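Local coordinates for putative NADPH:quinone reductase (Bacillus thuringiensis, PDB 3GMS), which probably reduces quinones with NADPH as electron donor, as a member of the medium-chain dehydrogenase/reductase family, at residues D18-E23 and I50-A55; R42-S47 and K311-V316; T121-Y126 and K326-S331. One frame throughout, in Å; residues are numbered along the deposited sequence.

Contact 1 of 3, residues D18-E23 and I50-A55; sequences DVLQVE and IPITGA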
ATOM      1  N   ASP A  18       5.954  16.024 -15.858  1.00 33.84           N
ATOM      2  CA  ASP A  18       6.956  17.080 -16.106  1.00 33.45           C
ATOM      3  C   ASP A  18       8.358  16.689 -15.650  1.00 32.75           C
ATOM      4  O   ASP A  18       9.340  17.120 -16.254  1.00 32.84           O
ATOM      5  CB  ASP A  18       6.520  18.394 -15.447  1.00 34.62           C
ATOM      6  CG  ASP A  18       5.259  18.966 -16.078  1.00 35.28           C
ATOM      7  OD1 ASP A  18       5.175  18.896 -17.315  1.00 38.37           O
ATOM      8  OD2 ASP A  18       4.371  19.478 -15.364  1.00 37.62           O
ATOM      9  N   VAL A  19       8.460  15.853 -14.608  1.00 30.53           N
ATOM     10  CA  VAL A  19       9.764  15.673 -13.947  1.00 29.24           C
ATOM     11  C   VAL A  19      10.443  14.319 -14.088  1.00 28.77           C
ATOM     12  O   VAL A  19      11.650  14.229 -13.906  1.00 28.29           O
ATOM     13  CB  VAL A  19       9.717  16.109 -12.449  1.00 28.93           C
ATOM     14  CG1 VAL A  19       9.347  17.616 -12.336  1.00 27.56           C
ATOM     15  CG2 VAL A  19       8.703  15.264 -11.666  1.00 27.16           C
ATOM     16  N   LEU A  20       9.691  13.282 -14.461  1.00 28.34           N
ATOM     17  CA  LEU A  20      10.274  11.954 -14.575  1.00 28.04           C
ATOM     18  C   LEU A  20      11.180  11.858 -15.805  1.00 28.87           C
ATOM     19  O   LEU A  20      10.789  12.280 -16.900  1.00 28.62           O
ATOM     20  CB  LEU A  20       9.190  10.864 -14.609  1.00 27.31           C
ATOM     21  CG  LEU A  20       8.408  10.664 -13.302  1.00 27.27           C
ATOM     22  CD1 LEU A  20       7.292   9.684 -13.465  1.00 26.47           C
ATOM     23  CD2 LEU A  20       9.341  10.222 -12.176  1.00 25.09           C
ATOM     24  N   GLN A  21      12.382  11.332 -15.621  1.00 28.83           N
ATOM     25  CA  GLN A  21      13.316  11.140 -16.746  1.00 30.79           C
ATOM     26  C   GLN A  21      13.818   9.711 -16.819  1.00 30.45           C
ATOM     27  O   GLN A  21      14.015   9.059 -15.780  1.00 29.81           O
ATOM     28  CB  GLN A  21      14.540  12.057 -16.625  1.00 31.89           C
ATOM     29  CG  GLN A  21      14.222  13.502 -16.357  1.00 35.15           C
ATOM     30  CD  GLN A  21      15.389  14.428 -16.689  1.00 40.32           C
ATOM     31  OE1 GLN A  21      15.201  15.449 -17.348  1.00 44.80           O
ATOM     32  NE2 GLN A  21      16.595  14.070 -16.242  1.00 38.05           N
ATOM     33  N   VAL A  22      14.029   9.220 -18.035  1.00 29.45           N
ATOM     34  CA  VAL A  22      14.652   7.921 -18.213  1.00 30.42           C
ATOM     35  C   VAL A  22      16.156   8.136 -18.376  1.00 30.40           C
ATOM     36  O   VAL A  22      16.563   8.885 -19.277  1.00 30.80           O
ATOM     37  CB  VAL A  22      14.092   7.197 -19.464  1.00 30.63           C
ATOM     38  CG1 VAL A  22      14.797   5.878 -19.664  1.00 32.38           C
ATOM     39  CG2 VAL A  22      12.576   7.035 -19.373  1.00 30.64           C
ATOM     40  N   GLU A  23      16.978   7.507 -17.525  1.00 29.12           N
ATOM     41  CA  GLU A  23      18.415   7.758 -17.497  1.00 30.28           C
ATOM     42  C   GLU A  23      19.193   6.459 -17.296  1.00 29.92           C
ATOM     43  O   GLU A  23      18.602   5.406 -17.111  1.00 28.38           O
ATOM     44  CB  GLU A  23      18.783   8.755 -16.366  1.00 31.02           C
ATOM     45  CG  GLU A  23      18.127  10.161 -16.474  1.00 34.68           C
ATOM     46  CD  GLU A  23      18.377  11.049 -15.254  1.00 37.58           C
ATOM     47  OE1 GLU A  23      19.248  10.717 -14.431  1.00 43.80           O
ATOM     48  OE2 GLU A  23      17.702  12.078 -15.097  1.00 40.65           O
ATOM     49  N   ILE A  50       3.016  10.276  -4.794  1.00 24.34           N
ATOM     50  CA  ILE A  50       2.997  11.349  -3.794  1.00 26.25           C
ATOM     51  C   ILE A  50       4.395  11.975  -3.545  1.00 26.21           C
ATOM     52  O   ILE A  50       4.531  13.213  -3.555  1.00 26.21           O
ATOM     53  CB  ILE A  50       2.322  10.862  -2.472  1.00 26.07           C
ATOM     54  CG1 ILE A  50       0.859  10.490  -2.744  1.00 28.46           C
ATOM     55  CG2 ILE A  50       2.423  11.961  -1.370  1.00 30.19           C
ATOM     56  CD1 ILE A  50       0.097   9.983  -1.504  1.00 33.57           C
ATOM     57  N   PRO A  51       5.452  11.149  -3.354  1.00 26.56           N
ATOM     58  CA  PRO A  51       6.738  11.817  -3.135  1.00 26.74           C
ATOM     59  C   PRO A  51       7.227  12.656  -4.321  1.00 27.43           C
ATOM     60  O   PRO A  51       7.980  13.622  -4.118  1.00 26.77           O
ATOM     61  CB  PRO A  51       7.731  10.671  -2.906  1.00 27.09           C
ATOM     62  CG  PRO A  51       6.906   9.403  -2.808  1.00 27.72           C
ATOM     63  CD  PRO A  51       5.470   9.714  -3.014  1.00 26.76           C
ATOM     64  N   ILE A  52       6.830  12.280  -5.543  1.00 27.26           N
ATOM     65  CA  ILE A  52       7.288  12.976  -6.723  1.00 28.34           C
ATOM     66  C   ILE A  52       6.763  14.408  -6.649  1.00 29.49           C
ATOM     67  O   ILE A  52       7.456  15.324  -7.034  1.00 30.75           O
ATOM     68  CB  ILE A  52       6.821  12.309  -8.032  1.00 28.11           C
ATOM     69  CG1 ILE A  52       7.288  10.841  -8.062  1.00 26.83           C
ATOM     70  CG2 ILE A  52       7.377  13.068  -9.247  1.00 28.36           C
ATOM     71  CD1 ILE A  52       6.679  10.024  -9.215  1.00 26.22           C
ATOM     72  N   THR A  53       5.538  14.582  -6.161  1.00 30.41           N
ATOM     73  CA  THR A  53       4.895  15.888  -6.128  1.00 31.49           C
ATOM     74  C   THR A  53       5.483  16.899  -5.140  1.00 33.12           C
ATOM     75  O   THR A  53       5.111  18.076  -5.192  1.00 33.30           O
ATOM     76  CB  THR A  53       3.425  15.778  -5.753  1.00 31.90           C
ATOM     77  OG1 THR A  53       3.335  15.334  -4.391  1.00 31.79           O
ATOM     78  CG2 THR A  53       2.700  14.844  -6.690  1.00 32.15           C
ATOM     79  N   GLY A  54       6.376  16.461  -4.254  1.00 33.39           N
ATOM     80  CA  GLY A  54       6.988  17.351  -3.278  1.00 35.96           C
ATOM     81  C   GLY A  54       6.286  17.447  -1.946  1.00 37.76           C
ATOM     82  O   GLY A  54       6.759  18.171  -1.065  1.00 38.40           O
ATOM     83  N   ALA A  55       5.165  16.743  -1.787  1.00 39.43           N
ATOM     84  CA  ALA A  55       4.464  16.669  -0.482  1.00 42.06           C
ATOM     85  C   ALA A  55       5.389  16.362   0.724  1.00 43.63           C
ATOM     86  O   ALA A  55       5.094  16.796   1.837  1.00 43.92           O
ATOM     87  CB  ALA A  55       3.313  15.671  -0.538  1.00 42.06           C
TER

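Contact 2 of 3, residues R42-S47 and K311-V316; sequences RPINPS and KAAVDV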
ATOM      1  N   ARG A  42       7.296  -3.983 -11.281  1.00 18.09           N
ATOM      2  CA  ARG A  42       6.846  -3.149 -10.117  1.00 18.74           C
ATOM      3  C   ARG A  42       5.462  -2.589 -10.435  1.00 19.91           C
ATOM      4  O   ARG A  42       5.223  -2.218 -11.590  1.00 21.03           O
ATOM      5  CB  ARG A  42       7.749  -1.917  -9.838  1.00 19.84           C
ATOM      6  CG  ARG A  42       9.227  -2.102 -10.140  1.00 20.27           C
ATOM      7  CD  ARG A  42       9.499  -1.752 -11.594  1.00 21.21           C
ATOM      8  NE  ARG A  42      10.906  -1.852 -12.025  1.00 18.43           N
ATOM      9  CZ  ARG A  42      11.308  -2.369 -13.187  1.00 19.21           C
ATOM     10  NH1 ARG A  42      10.462  -2.929 -14.051  1.00 21.90           N
ATOM     11  NH2 ARG A  42      12.614  -2.374 -13.478  1.00 23.29           N
ATOM     12  N   PRO A  43       4.594  -2.442  -9.413  1.00 20.20           N
ATOM     13  CA  PRO A  43       3.327  -1.758  -9.632  1.00 20.28           C
ATOM     14  C   PRO A  43       3.597  -0.254  -9.647  1.00 21.68           C
ATOM     15  O   PRO A  43       4.617   0.218  -9.122  1.00 22.53           O
ATOM     16  CB  PRO A  43       2.526  -2.146  -8.381  1.00 21.26           C
ATOM     17  CG  PRO A  43       3.586  -2.069  -7.255  1.00 19.14           C
ATOM     18  CD  PRO A  43       4.832  -2.715  -7.977  1.00 19.64           C
ATOM     19  N   ILE A  44       2.685   0.497 -10.257  1.00 21.96           N
ATOM     20  CA  ILE A  44       2.625   1.927 -10.045  1.00 21.96           C
ATOM     21  C   ILE A  44       1.526   2.173  -9.020  1.00 22.85           C
ATOM     22  O   ILE A  44       0.332   2.144  -9.331  1.00 24.00           O
ATOM     23  CB  ILE A  44       2.364   2.695 -11.352  1.00 22.42           C
ATOM     24  CG1 ILE A  44       3.572   2.459 -12.295  1.00 22.87           C
ATOM     25  CG2 ILE A  44       2.162   4.219 -11.034  1.00 22.86           C
ATOM     26  CD1 ILE A  44       3.410   3.039 -13.726  1.00 24.22           C
ATOM     27  N   ASN A  45       1.918   2.359  -7.772  1.00 22.21           N
ATOM     28  CA  ASN A  45       0.922   2.667  -6.758  1.00 23.48           C
ATOM     29  C   ASN A  45       0.691   4.182  -6.685  1.00 24.95           C
ATOM     30  O   ASN A  45       1.637   4.943  -6.768  1.00 24.47           O
ATOM     31  CB  ASN A  45       1.387   2.188  -5.371  1.00 23.33           C
ATOM     32  CG  ASN A  45       1.574   0.646  -5.280  1.00 23.83           C
ATOM     33  OD1 ASN A  45       0.815  -0.112  -5.869  1.00 25.20           O
ATOM     34  ND2 ASN A  45       2.562   0.206  -4.497  1.00 24.96           N
ATOM     35  N   PRO A  46      -0.572   4.625  -6.473  1.00 27.21           N
ATOM     36  CA  PRO A  46      -0.776   6.044  -6.140  1.00 28.33           C
ATOM     37  C   PRO A  46       0.185   6.569  -5.062  1.00 28.96           C
ATOM     38  O   PRO A  46       0.638   7.727  -5.142  1.00 29.78           O
ATOM     39  CB  PRO A  46      -2.264   6.095  -5.699  1.00 29.56           C
ATOM     40  CG  PRO A  46      -2.924   5.044  -6.543  1.00 28.11           C
ATOM     41  CD  PRO A  46      -1.841   3.883  -6.463  1.00 28.62           C
ATOM     42  N   SER A  47       0.565   5.742  -4.088  1.00 28.52           N
ATOM     43  CA  SER A  47       1.507   6.170  -3.056  1.00 28.08           C
ATOM     44  C   SER A  47       2.967   6.317  -3.534  1.00 26.83           C
ATOM     45  O   SER A  47       3.789   6.977  -2.874  1.00 27.88           O
ATOM     46  CB  SER A  47       1.466   5.207  -1.839  1.00 29.17           C
ATOM     47  OG  SER A  47       1.750   3.888  -2.271  1.00 32.23           O
ATOM     48  N   LYS A 311       6.156   7.492 -18.435  1.00 25.49           N
ATOM     49  CA  LYS A 311       5.239   8.624 -18.498  1.00 27.02           C
ATOM     50  C   LYS A 311       3.844   8.220 -18.958  1.00 26.04           C
ATOM     51  O   LYS A 311       2.862   8.663 -18.384  1.00 26.41           O
ATOM     52  CB  LYS A 311       5.787   9.749 -19.368  1.00 28.09           C
ATOM     53  CG  LYS A 311       6.939  10.466 -18.687  1.00 32.04           C
ATOM     54  CD  LYS A 311       7.421  11.623 -19.558  1.00 39.39           C
ATOM     55  CE  LYS A 311       8.315  12.554 -18.756  1.00 41.09           C
ATOM     56  NZ  LYS A 311       8.475  13.884 -19.443  1.00 45.58           N
ATOM     57  N   ALA A 312       3.772   7.364 -19.968  1.00 26.58           N
ATOM     58  CA  ALA A 312       2.453   6.902 -20.479  1.00 25.99           C
ATOM     59  C   ALA A 312       1.735   6.126 -19.384  1.00 25.08           C
ATOM     60  O   ALA A 312       0.539   6.273 -19.165  1.00 24.36           O
ATOM     61  CB  ALA A 312       2.622   6.045 -21.734  1.00 25.71           C
ATOM     62  N   ALA A 313       2.490   5.303 -18.685  1.00 24.90           N
ATOM     63  CA  ALA A 313       1.921   4.476 -17.619  1.00 24.70           C
ATOM     64  C   ALA A 313       1.333   5.322 -16.494  1.00 24.80           C
ATOM     65  O   ALA A 313       0.238   5.066 -15.994  1.00 24.56           O
ATOM     66  CB  ALA A 313       2.990   3.480 -17.088  1.00 24.34           C
ATOM     67  N   VAL A 314       2.071   6.354 -16.099  1.00 26.30           N
ATOM     68  CA  VAL A 314       1.628   7.204 -15.017  1.00 26.47           C
ATOM     69  C   VAL A 314       0.368   7.943 -15.409  1.00 28.00           C
ATOM     70  O   VAL A 314      -0.555   8.020 -14.605  1.00 27.68           O
ATOM     71  CB  VAL A 314       2.779   8.125 -14.484  1.00 27.41           C
ATOM     72  CG1 VAL A 314       2.221   9.157 -13.525  1.00 29.46           C
ATOM     73  CG2 VAL A 314       3.819   7.252 -13.765  1.00 25.26           C
ATOM     74  N   ASP A 315       0.297   8.405 -16.664  1.00 28.32           N
ATOM     75  CA  ASP A 315      -0.909   9.064 -17.160  1.00 31.06           C
ATOM     76  C   ASP A 315      -2.166   8.186 -17.031  1.00 30.45           C
ATOM     77  O   ASP A 315      -3.243   8.667 -16.657  1.00 30.92           O
ATOM     78  CB  ASP A 315      -0.686   9.523 -18.601  1.00 31.66           C
ATOM     79  CG  ASP A 315      -1.941  10.099 -19.229  1.00 37.44           C
ATOM     80  OD1 ASP A 315      -2.353  11.213 -18.825  1.00 43.57           O
ATOM     81  OD2 ASP A 315      -2.514   9.425 -20.114  1.00 43.43           O
ATOM     82  N   VAL A 316      -2.023   6.887 -17.311  1.00 29.82           N
ATOM     83  CA  VAL A 316      -3.131   5.942 -17.138  1.00 29.51           C
ATOM     84  C   VAL A 316      -3.547   5.887 -15.664  1.00 29.42           C
ATOM     85  O   VAL A 316      -4.746   5.968 -15.329  1.00 28.75           O
ATOM     86  CB  VAL A 316      -2.749   4.535 -17.689  1.00 29.00           C
ATOM     87  CG1 VAL A 316      -3.820   3.473 -17.346  1.00 30.10           C
ATOM     88  CG2 VAL A 316      -2.525   4.596 -19.211  1.00 30.05           C
TER

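Contact 3 of 3, residues T121-Y126 and K326-S331; sequences TAAQMY and KVFLTS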
ATOM      1  N   THR A 121       1.495 -10.923  -8.682  1.00 22.09           N
ATOM      2  CA  THR A 121       1.016 -11.045  -7.315  1.00 22.21           C
ATOM      3  C   THR A 121       2.127 -10.622  -6.361  1.00 20.95           C
ATOM      4  O   THR A 121       1.898  -9.831  -5.442  1.00 20.83           O
ATOM      5  CB  THR A 121       0.544 -12.506  -7.073  1.00 22.26           C
ATOM      6  OG1 THR A 121      -0.540 -12.764  -7.962  1.00 24.25           O
ATOM      7  CG2 THR A 121       0.071 -12.677  -5.617  1.00 24.78           C
ATOM      8  N   ALA A 122       3.348 -11.162  -6.551  1.00 19.74           N
ATOM      9  CA  ALA A 122       4.460 -10.805  -5.689  1.00 20.37           C
ATOM     10  C   ALA A 122       4.747  -9.300  -5.671  1.00 19.18           C
ATOM     11  O   ALA A 122       5.048  -8.705  -4.622  1.00 20.21           O
ATOM     12  CB  ALA A 122       5.741 -11.579  -6.133  1.00 19.35           C
ATOM     13  N   ALA A 123       4.599  -8.685  -6.829  1.00 18.73           N
ATOM     14  CA  ALA A 123       4.890  -7.274  -6.967  1.00 20.18           C
ATOM     15  C   ALA A 123       3.916  -6.374  -6.168  1.00 21.19           C
ATOM     16  O   ALA A 123       4.091  -5.138  -6.125  1.00 22.02           O
ATOM     17  CB  ALA A 123       4.879  -6.908  -8.472  1.00 19.34           C
ATOM     18  N   GLN A 124       2.856  -6.973  -5.618  1.00 20.69           N
ATOM     19  CA  GLN A 124       1.822  -6.245  -4.876  1.00 20.11           C
ATOM     20  C   GLN A 124       1.786  -6.607  -3.402  1.00 21.02           C
ATOM     21  O   GLN A 124       0.874  -6.166  -2.653  1.00 20.06           O
ATOM     22  CB  GLN A 124       0.438  -6.485  -5.502  1.00 20.43           C
ATOM     23  CG  GLN A 124       0.259  -5.967  -6.920  1.00 19.54           C
ATOM     24  CD  GLN A 124      -1.118  -6.348  -7.414  1.00 23.90           C
ATOM     25  OE1 GLN A 124      -2.099  -5.734  -7.027  1.00 27.85           O
ATOM     26  NE2 GLN A 124      -1.202  -7.426  -8.172  1.00 22.69           N
ATOM     27  N   MET A 125       2.813  -7.349  -2.951  1.00 18.31           N
ATOM     28  CA  MET A 125       2.792  -7.960  -1.615  1.00 21.01           C
ATOM     29  C   MET A 125       3.040  -6.995  -0.436  1.00 20.44           C
ATOM     30  O   MET A 125       2.671  -7.303   0.693  1.00 21.84           O
ATOM     31  CB  MET A 125       3.812  -9.113  -1.553  1.00 19.16           C
ATOM     32  CG  MET A 125       3.778 -10.042  -0.281  1.00 23.20           C
ATOM     33  SD  MET A 125       2.373 -11.221  -0.268  1.00 17.75           S
ATOM     34  CE  MET A 125       2.731 -12.142  -1.719  1.00 20.83           C
ATOM     35  N   TYR A 126       3.659  -5.848  -0.708  1.00 19.44           N
ATOM     36  CA  TYR A 126       4.184  -4.992   0.354  1.00 19.11           C
ATOM     37  C   TYR A 126       3.206  -3.931   0.813  1.00 19.63           C
ATOM     38  O   TYR A 126       2.595  -4.052   1.845  1.00 18.42           O
ATOM     39  CB  TYR A 126       5.500  -4.382  -0.107  1.00 20.25           C
ATOM     40  CG  TYR A 126       6.192  -3.402   0.838  1.00 19.57           C
ATOM     41  CD1 TYR A 126       6.047  -3.473   2.249  1.00 20.37           C
ATOM     42  CD2 TYR A 126       7.056  -2.446   0.299  1.00 18.04           C
ATOM     43  CE1 TYR A 126       6.729  -2.567   3.073  1.00 20.38           C
ATOM     44  CE2 TYR A 126       7.749  -1.546   1.107  1.00 19.96           C
ATOM     45  CZ  TYR A 126       7.579  -1.622   2.494  1.00 21.26           C
ATOM     46  OH  TYR A 126       8.256  -0.733   3.304  1.00 20.76           O
ATOM     47  N   LYS A 326      -4.378  -2.928 -11.492  1.00 28.59           N
ATOM     48  CA  LYS A 326      -3.072  -2.350 -11.275  1.00 26.56           C
ATOM     49  C   LYS A 326      -2.238  -2.192 -12.569  1.00 25.37           C
ATOM     50  O   LYS A 326      -2.199  -3.103 -13.378  1.00 23.48           O
ATOM     51  CB  LYS A 326      -2.342  -3.284 -10.306  1.00 27.61           C
ATOM     52  CG  LYS A 326      -1.126  -2.673  -9.673  1.00 29.75           C
ATOM     53  CD  LYS A 326      -1.487  -1.533  -8.702  1.00 33.70           C
ATOM     54  CE  LYS A 326      -1.908  -2.035  -7.351  1.00 38.65           C
ATOM     55  NZ  LYS A 326      -1.983  -0.898  -6.407  1.00 38.73           N
ATOM     56  N   VAL A 327      -1.593  -1.030 -12.759  1.00 23.64           N
ATOM     57  CA  VAL A 327      -0.703  -0.821 -13.868  1.00 22.23           C
ATOM     58  C   VAL A 327       0.713  -1.182 -13.411  1.00 21.60           C
ATOM     59  O   VAL A 327       1.086  -0.869 -12.291  1.00 22.49           O
ATOM     60  CB  VAL A 327      -0.730   0.659 -14.297  1.00 23.37           C
ATOM     61  CG1 VAL A 327       0.245   0.896 -15.488  1.00 22.87           C
ATOM     62  CG2 VAL A 327      -2.183   1.056 -14.681  1.00 23.22           C
ATOM     63  N   PHE A 328       1.476  -1.861 -14.241  1.00 20.59           N
ATOM     64  CA  PHE A 328       2.844  -2.255 -13.871  1.00 20.95           C
ATOM     65  C   PHE A 328       3.894  -1.800 -14.838  1.00 21.07           C
ATOM     66  O   PHE A 328       3.628  -1.670 -16.053  1.00 20.24           O
ATOM     67  CB  PHE A 328       2.938  -3.800 -13.798  1.00 20.88           C
ATOM     68  CG  PHE A 328       2.048  -4.427 -12.766  1.00 22.52           C
ATOM     69  CD1 PHE A 328       2.552  -4.756 -11.493  1.00 21.04           C
ATOM     70  CD2 PHE A 328       0.719  -4.741 -13.056  1.00 20.62           C
ATOM     71  CE1 PHE A 328       1.726  -5.345 -10.549  1.00 22.39           C
ATOM     72  CE2 PHE A 328      -0.133  -5.314 -12.083  1.00 23.13           C
ATOM     73  CZ  PHE A 328       0.383  -5.628 -10.834  1.00 22.04           C
ATOM     74  N   LEU A 329       5.116  -1.655 -14.301  1.00 19.29           N
ATOM     75  CA  LEU A 329       6.322  -1.387 -15.085  1.00 20.30           C
ATOM     76  C   LEU A 329       7.115  -2.645 -15.143  1.00 21.24           C
ATOM     77  O   LEU A 329       7.483  -3.194 -14.100  1.00 20.91           O
ATOM     78  CB  LEU A 329       7.174  -0.304 -14.412  1.00 19.91           C
ATOM     79  CG  LEU A 329       6.550   1.103 -14.397  1.00 20.18           C
ATOM     80  CD1 LEU A 329       7.257   2.053 -13.424  1.00 23.40           C
ATOM     81  CD2 LEU A 329       6.370   1.751 -15.837  1.00 23.20           C
ATOM     82  N   THR A 330       7.356  -3.149 -16.360  1.00 21.42           N
ATOM     83  CA  THR A 330       7.907  -4.493 -16.445  1.00 24.07           C
ATOM     84  C   THR A 330       9.266  -4.416 -17.143  1.00 25.33           C
ATOM     85  O   THR A 330       9.537  -3.456 -17.886  1.00 27.08           O
ATOM     86  CB  THR A 330       6.958  -5.480 -17.185  1.00 23.81           C
ATOM     87  OG1 THR A 330       6.802  -5.052 -18.545  1.00 27.53           O
ATOM     88  CG2 THR A 330       5.580  -5.595 -16.502  1.00 24.62           C
ATOM     89  N   SER A 331      10.117  -5.406 -16.897  1.00 26.00           N
ATOM     90  CA  SER A 331      11.469  -5.389 -17.453  1.00 28.22           C
ATOM     91  C   SER A 331      11.931  -6.770 -17.877  1.00 28.40           C
ATOM     92  O   SER A 331      13.053  -7.150 -17.594  1.00 30.94           O
ATOM     93  CB  SER A 331      12.454  -4.823 -16.422  1.00 28.11           C
ATOM     94  OG  SER A 331      12.315  -3.423 -16.270  1.00 30.64           O
TER

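Contact 1 of 3, residues D18-E23 and I50-A55
V19 and I52 bring the two backbones to their nearest approach, 8.1 Å between CA atoms, where the chain leaving helix 16-19 at V19 and L20 passes the helically wound residues 50-53. No hydrogen bond crosses the gap, and the 119 Å² buried between the segments is wholly aliphatic. I52 is the centre of it and offers two branches to two partners. Its CG2 meets CG2 of V19 at 3.5 Å, the two side chains running past each other in opposite directions. Its other branch ends at CD1, which lies 4.0 Å from CD2 of L20; here the side chains cross at about a right angle. CG1 of I52 stands anti to the carbonyl carbon (chi1 -57°) and the chain then runs extended, which carries CD1 away from V19 and over to the leucine. The turn carrying I52 is tied within itself: OG1 of T53 bonds back to the carbonyl O of I50 at 2.6 Å, in the carbonyl plane and on a lone pair. Strand 4-10, the antiparallel partner of strand 20-26, closes the cluster, with F10 touching both V19 and I52 and I8 touching L20. I52 is also joined by a backbone hydrogen bond to G14, just ahead of helix 16-19.

Contact 2 of 3, residues R42-S47 and K311-V316
This is a small, buried aliphatic contact in which I44, near the end of strand 34-43, packs against one face of helix 310-318. The two segments lie 264 residues apart in sequence, and their CA atoms come nearest at I44 and V314, 7.3 Å apart. Together they bury 118 Å², with no hydrogen bond between them. A single methyl group does the touching on the side of I44: CD1 reaches CB of A313 at 3.4 Å, tighter than usual for two carbons, and CG2 of V314 at a looser 4.2 Å. The alanine thus presents its methyl directly to the isoleucine tip, while the valine adds one branch beside it. CG1 of I44 lies on the backbone N side of the residue, and from there CD1 continues in an extended line (chi2 174°) that spans the gap to the helix at full length. CG2, the shorter branch of I44, points elsewhere and makes no close approach to A313 or V314.

The side chains of R42 and N45 are bonded away from the helix, the guanidinium to carbonyl oxygens of T98, Q100 and L329 and to OG of S331, the amide to E69 and K326. Strand 326-330 lies alongside, joined by a backbone hydrogen bond between I44 and V327, and its L329 touches both I44 and A313. Helix 310-318 therefore lies across the sheet at strands 326-330 and 301-306, where Y305 touches A313 and V316, with I44 packed beside them.

Contact 3 of 3, residues T121-Y126 and K326-S331
Q124 lies against both F328 and K326, its amide placed between the aromatic ring and the lysine chain. NE2 comes to the edge of the F328 ring, near its plane, 3.6 Å from CZ, and the amide and ring planes stand 76° apart. CG of Q124 is also close, 3.9 Å from CZ of F328, so the glutamine passes the end of the ring rather than covering its face, the two side chains crossing at about a right angle. The other side of the amide turns to the lysine: OE1 is 3.7 Å from CE of K326, a contact with aliphatic carbon and not a hydrogen bond. A123 adds its methyl, CB lying 4.1 Å from CE1 of F328.

Q124 is presented by a type I turn from A122 to M125 that follows helix 119-122, and its chain runs extended beyond CG, which brings the amide out to the ring. K326 instead bends at chi2 and chi3 (68° and 81°), folding its CE back alongside the glutamine oxygen. What directs the polar ends lies beyond the two segments: NE2 of Q124 donates to the carbonyl oxygens of F120 and M299, which would fix the rotation of the amide, and NZ of K326 is bonded to OD1 of N45. F328 is held further by an edge-to-face stack with F120 and by V41 and P43 of strand 34-43. The arrangement is consistent with the GroES-like domain, the catalytic domain of medium-chain dehydrogenases/reductases, where a late segment of the chain returns from the Rossmann domain to complete the sheet.

In the fold
All three contacts are buried, but they lie at different distances from the centre of the chain: contact 3 about 12 Å, contact 2 about 14 Å and contact 1 about 19 Å, measured between centres. The partly exposed V19 brings contact 1 nearest to the surface. Contacts 2 and 3 share a sheet, because strands 34-43 and 326-330 are neighbours; R42 O to L329 N (2.8 Å) and I44 N to V327 O (2.9 Å) are probable hydrogen bonds between them. Contact 1 meets contact 2 through packing alone and does not touch contact 3. Chemistry shifts likewise: contacts 1 and 2 are purely aliphatic, whereas contact 3 sets an amide against an aromatic edge and a lysine chain.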